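Alpha-1,2-mannosyltransferase (Ktr4), putative (Neosartorya fumigata, PDB 7BOP) belongs to a family of fungal mannosyltransferases with a GT-A type fold and binds guanosine-5'-diphosphate beside a manganese ion. Local coordinates at residues A[73-78]-A[112-117]. Residues are numbered along the deposited sequence; the frame is centred on the assembly and turned at random.
Sequences SLVRNE and EEFKKR. With GDP (guanosine-5'-diphosphate), chain H.
At the nucleotide-binding end of strand 69-74 in the GT-A fold, F114 of helix 112-119 packs behind the loop that holds guanosine-5'-diphosphate (GDP). Its ring meets V75 obliquely, CZ lying 3.7 Å from V75 CG1. The F114 side chain leaves the helix with CG opposite the backbone N (chi1 -176°), which carries the ring toward the loop; F114 CE2 comes 4.0 Å from R76 O. No hydrogen bond joins the two segments; the contact is apolar packing, with the N77 amide oxygen and the R76 carbonyl oxygen coming up to F114. The side-chain amide plane of N77 stands 85° from the plane of the F114 ring, with N77 OD1 3.6 Å from F114 CB. Both ends of the amide are held: OD1 accepts from the backbone N of T111, just ahead of the helix, and ND2 donates to the carbonyl of P109, which fixes its rotation. F110 stacks on the F114 ring, F104 meets it edge-to-face, and L80 and L83 of helix 80-98 also touch it, so the ring is buried.

On the other side, the strand end and the loop hold the nucleotide. The ribose O3' donates to L74 O at 2.6 Å, while the guanine N2 makes a weak bond to V75 O. R76 sets off from its backbone away from the helix and, bent at chi3 (-83°), runs over the base: R76 CG lies 3.6 Å from GDP C2, and GDP N7 lies over one face of the guanidinium, off its centre. R76 NH2 makes a weak bond, in the guanidinium plane, to GDP O1A at 3.2 Å, and also a salt bridge to E79. A nucleotide-binding loop following a parallel strand, backed by hydrophobic helix packing, is characteristic of the Rossmann-like half of GT-A glycosyltransferases.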
ATOM      1  N   SER A  73      -7.829   0.964   8.634  1.00 32.57           N
ATOM      2  CA  SER A  73      -7.719  -0.469   8.402  1.00 33.41           C
ATOM      3  C   SER A  73      -9.053  -1.050   7.964  1.00 35.72           C
ATOM      4  O   SER A  73     -10.055  -0.888   8.665  1.00 33.76           O
ATOM      5  CB  SER A  73      -7.197  -1.181   9.650  1.00 33.99           C
ATOM      6  OG  SER A  73      -6.956  -2.559   9.408  1.00 34.23           O
ATOM      7  N   LEU A  74      -9.062  -1.678   6.786  1.00 35.39           N
ATOM      8  CA  LEU A  74     -10.161  -2.542   6.362  1.00 36.58           C
ATOM      9  C   LEU A  74      -9.892  -3.903   6.965  1.00 37.53           C
ATOM     10  O   LEU A  74      -8.858  -4.510   6.693  1.00 39.38           O
ATOM     11  CB  LEU A  74     -10.231  -2.651   4.838  1.00 37.67           C
ATOM     12  CG  LEU A  74     -11.425  -3.453   4.292  1.00 37.54           C
ATOM     13  CD1 LEU A  74     -12.734  -2.679   4.422  1.00 36.22           C
ATOM     14  CD2 LEU A  74     -11.180  -3.844   2.841  1.00 37.66           C
ATOM     15  N   VAL A  75     -10.805  -4.378   7.807  1.00 35.94           N
ATOM     16  CA  VAL A  75     -10.546  -5.570   8.606  1.00 36.14           C
ATOM     17  C   VAL A  75     -11.860  -6.245   9.019  1.00 38.91           C
ATOM     18  O   VAL A  75     -12.909  -5.585   9.131  1.00 38.55           O
ATOM     19  CB  VAL A  75      -9.638  -5.222   9.821  1.00 35.82           C
ATOM     20  CG1 VAL A  75     -10.278  -4.183  10.745  1.00 36.60           C
ATOM     21  CG2 VAL A  75      -9.242  -6.458  10.606  1.00 35.80           C
ATOM     22  N   ARG A  76     -11.785  -7.560   9.199  1.00 40.33           N
ATOM     23  CA  ARG A  76     -12.918  -8.385   9.624  1.00 43.88           C
ATOM     24  C   ARG A  76     -12.906  -8.598  11.142  1.00 41.70           C
ATOM     25  O   ARG A  76     -11.859  -8.540  11.787  1.00 39.39           O
ATOM     26  CB  ARG A  76     -12.883  -9.750   8.907  1.00 45.85           C
ATOM     27  CG  ARG A  76     -13.190  -9.679   7.419  1.00 50.07           C
ATOM     28  CD  ARG A  76     -12.805 -10.941   6.650  1.00 54.66           C
ATOM     29  NE  ARG A  76     -11.379 -10.930   6.299  1.00 60.57           N
ATOM     30  CZ  ARG A  76     -10.830 -11.417   5.180  1.00 65.53           C
ATOM     31  NH1 ARG A  76     -11.567 -11.969   4.212  1.00 67.81           N
ATOM     32  NH2 ARG A  76      -9.503 -11.324   5.012  1.00 66.40           N
ATOM     33  N   ASN A  77     -14.083  -8.869  11.703  1.00 42.08           N
ATOM     34  CA  ASN A  77     -14.204  -9.243  13.115  1.00 41.29           C
ATOM     35  C   ASN A  77     -13.354 -10.461  13.469  1.00 39.85           C
ATOM     36  O   ASN A  77     -12.731 -10.503  14.519  1.00 39.91           O
ATOM     37  CB  ASN A  77     -15.672  -9.514  13.465  1.00 42.81           C
ATOM     38  CG  ASN A  77     -16.504  -8.246  13.486  1.00 42.99           C
ATOM     39  OD1 ASN A  77     -16.216  -7.326  14.253  1.00 43.43           O
ATOM     40  ND2 ASN A  77     -17.544  -8.189  12.653  1.00 42.54           N
ATOM     41  N   GLU A  78     -13.280 -11.414  12.551  1.00 41.13           N
ATOM     42  CA  GLU A  78     -12.557 -12.671  12.773  1.00 43.93           C
ATOM     43  C   GLU A  78     -11.022 -12.499  12.799  1.00 42.64           C
ATOM     44  O   GLU A  78     -10.306 -13.399  13.252  1.00 39.83           O
ATOM     45  CB  GLU A  78     -12.952 -13.696  11.701  1.00 49.41           C
ATOM     46  CG  GLU A  78     -14.410 -14.165  11.780  1.00 54.60           C
ATOM     47  CD  GLU A  78     -15.459 -13.137  11.317  1.00 59.27           C
ATOM     48  OE1 GLU A  78     -15.115 -12.121  10.652  1.00 56.23           O
ATOM     49  OE2 GLU A  78     -16.654 -13.349  11.637  1.00 64.05           O
ATOM     50  N   GLU A 112     -19.165  -5.778  19.462  1.00 48.85           N
ATOM     51  CA  GLU A 112     -18.797  -5.051  20.676  1.00 50.03           C
ATOM     52  C   GLU A 112     -17.448  -5.513  21.228  1.00 46.73           C
ATOM     53  O   GLU A 112     -16.694  -4.698  21.749  1.00 46.59           O
ATOM     54  CB  GLU A 112     -19.896  -5.163  21.748  1.00 53.38           C
ATOM     55  CG  GLU A 112     -21.201  -4.481  21.356  1.00 56.66           C
ATOM     56  CD  GLU A 112     -21.029  -2.995  21.062  1.00 60.16           C
ATOM     57  OE1 GLU A 112     -20.367  -2.302  21.863  1.00 64.50           O
ATOM     58  OE2 GLU A 112     -21.542  -2.521  20.024  1.00 63.90           O
ATOM     59  N   GLU A 113     -17.143  -6.805  21.105  1.00 46.38           N
ATOM     60  CA  GLU A 113     -15.827  -7.334  21.489  1.00 48.43           C
ATOM     61  C   GLU A 113     -14.690  -6.663  20.673  1.00 46.96           C
ATOM     62  O   GLU A 113     -13.657  -6.295  21.232  1.00 46.62           O
ATOM     63  CB  GLU A 113     -15.785  -8.855  21.300  1.00 52.29           C
ATOM     64  CG  GLU A 113     -14.557  -9.559  21.889  1.00 56.60           C
ATOM     65  CD  GLU A 113     -14.328 -10.969  21.333  1.00 62.79           C
ATOM     66  OE1 GLU A 113     -13.277 -11.568  21.643  1.00 66.77           O
ATOM     67  OE2 GLU A 113     -15.182 -11.496  20.579  1.00 70.30           O
ATOM     68  N   PHE A 114     -14.896  -6.515  19.366  1.00 44.23           N
ATOM     69  CA  PHE A 114     -13.927  -5.839  18.486  1.00 43.28           C
ATOM     70  C   PHE A 114     -13.665  -4.407  18.966  1.00 42.71           C
ATOM     71  O   PHE A 114     -12.514  -3.989  19.095  1.00 40.76           O
ATOM     72  CB  PHE A 114     -14.429  -5.827  17.032  1.00 41.99           C
ATOM     73  CG  PHE A 114     -13.448  -5.226  16.051  1.00 41.41           C
ATOM     74  CD1 PHE A 114     -13.367  -3.842  15.873  1.00 39.82           C
ATOM     75  CD2 PHE A 114     -12.610  -6.045  15.294  1.00 41.62           C
ATOM     76  CE1 PHE A 114     -12.465  -3.289  14.969  1.00 40.04           C
ATOM     77  CE2 PHE A 114     -11.706  -5.496  14.395  1.00 39.13           C
ATOM     78  CZ  PHE A 114     -11.635  -4.123  14.232  1.00 39.39           C
ATOM     79  N   LYS A 115     -14.737  -3.668  19.239  1.00 43.46           N
ATOM     80  CA  LYS A 115     -14.611  -2.278  19.679  1.00 44.81           C
ATOM     81  C   LYS A 115     -13.872  -2.153  21.009  1.00 43.86           C
ATOM     82  O   LYS A 115     -13.017  -1.281  21.157  1.00 43.54           O
ATOM     83  CB  LYS A 115     -15.978  -1.604  19.782  1.00 44.84           C
ATOM     84  CG  LYS A 115     -16.684  -1.450  18.453  1.00 47.33           C
ATOM     85  CD  LYS A 115     -18.124  -1.016  18.637  1.00 49.08           C
ATOM     86  CE  LYS A 115     -18.851  -1.031  17.312  1.00 51.00           C
ATOM     87  NZ  LYS A 115     -20.243  -0.547  17.469  1.00 54.28           N
ATOM     88  N   LYS A 116     -14.195  -3.022  21.963  1.00 43.16           N
ATOM     89  CA  LYS A 116     -13.579  -2.970  23.293  1.00 46.72           C
ATOM     90  C   LYS A 116     -12.089  -3.324  23.242  1.00 43.81           C
ATOM     91  O   LYS A 116     -11.259  -2.628  23.823  1.00 42.08           O
ATOM     92  CB  LYS A 116     -14.315  -3.906  24.269  1.00 51.51           C
ATOM     93  CG  LYS A 116     -13.621  -4.133  25.611  1.00 56.47           C
ATOM     94  CD  LYS A 116     -14.429  -5.052  26.525  1.00 59.99           C
ATOM     95  CE  LYS A 116     -15.565  -4.319  27.229  1.00 64.38           C
ATOM     96  NZ  LYS A 116     -15.079  -3.312  28.221  1.00 66.24           N
ATOM     97  N   ARG A 117     -11.770  -4.417  22.558  1.00 41.84           N
ATOM     98  CA  ARG A 117     -10.399  -4.902  22.472  1.00 42.42           C
ATOM     99  C   ARG A 117      -9.478  -3.918  21.727  1.00 41.23           C
ATOM    100  O   ARG A 117      -8.353  -3.701  22.148  1.00 40.79           O
ATOM    101  CB  ARG A 117     -10.362  -6.273  21.801  1.00 45.13           C
ATOM    102  CG  ARG A 117     -11.016  -7.391  22.606  1.00 47.36           C
ATOM    103  CD  ARG A 117     -10.193  -7.798  23.805  1.00 49.94           C
ATOM    104  NE  ARG A 117      -8.785  -8.016  23.477  1.00 53.77           N
ATOM    105  CZ  ARG A 117      -8.297  -9.065  22.815  1.00 54.05           C
ATOM    106  NH1 ARG A 117      -9.089 -10.042  22.362  1.00 52.68           N
ATOM    107  NH2 ARG A 117      -6.990  -9.130  22.590  1.00 56.17           N
TER
HETATM  108  PB  GDP H 402      -3.557 -10.243   1.346  1.00 50.77           P
HETATM  109  O1B GDP H 402      -3.330 -11.706   1.597  1.00 50.65           O
HETATM  110  O2B GDP H 402      -2.833  -9.311   2.334  1.00 47.74           O
HETATM  111  O3B GDP H 402      -3.437  -9.796  -0.098  1.00 48.79           O
HETATM  112  O3A GDP H 402      -5.149 -10.126   1.656  1.00 49.25           O
HETATM  113  PA  GDP H 402      -5.821  -9.925   3.119  1.00 48.06           P
HETATM  114  O1A GDP H 402      -6.742 -11.083   3.420  1.00 47.04           O
HETATM  115  O2A GDP H 402      -4.715  -9.501   4.111  1.00 48.67           O
HETATM  116  O5' GDP H 402      -6.767  -8.684   2.725  1.00 46.05           O
HETATM  117  C5' GDP H 402      -6.231  -7.373   2.545  1.00 46.57           C
HETATM  118  C4' GDP H 402      -6.846  -6.413   3.560  1.00 46.69           C
HETATM  119  O4' GDP H 402      -8.255  -6.326   3.330  1.00 46.54           O
HETATM  120  C3' GDP H 402      -6.713  -6.858   5.010  1.00 45.40           C
HETATM  121  O3' GDP H 402      -6.644  -5.672   5.818  1.00 43.60           O
HETATM  122  C2' GDP H 402      -7.976  -7.659   5.281  1.00 46.38           C
HETATM  123  O2' GDP H 402      -8.352  -7.624   6.657  1.00 44.16           O
HETATM  124  C1' GDP H 402      -8.988  -6.944   4.391  1.00 45.21           C
HETATM  125  N9  GDP H 402     -10.065  -7.748   3.764  1.00 47.09           N
HETATM  126  C8  GDP H 402      -9.981  -8.657   2.752  1.00 45.68           C
HETATM  127  N7  GDP H 402     -11.213  -9.121   2.435  1.00 44.77           N
HETATM  128  C5  GDP H 402     -12.104  -8.503   3.237  1.00 45.48           C
HETATM  129  C6  GDP H 402     -13.568  -8.520   3.438  1.00 44.45           C
HETATM  130  O6  GDP H 402     -14.265  -9.272   2.738  1.00 41.97           O
HETATM  131  N1  GDP H 402     -14.109  -7.714   4.376  1.00 44.87           N
HETATM  132  C2  GDP H 402     -13.348  -6.883   5.135  1.00 44.27           C
HETATM  133  N2  GDP H 402     -13.923  -6.089   6.074  1.00 43.47           N
HETATM  134  N3  GDP H 402     -11.998  -6.828   5.008  1.00 43.81           N
HETATM  135  C4  GDP H 402     -11.345  -7.591   4.096  1.00 44.89           C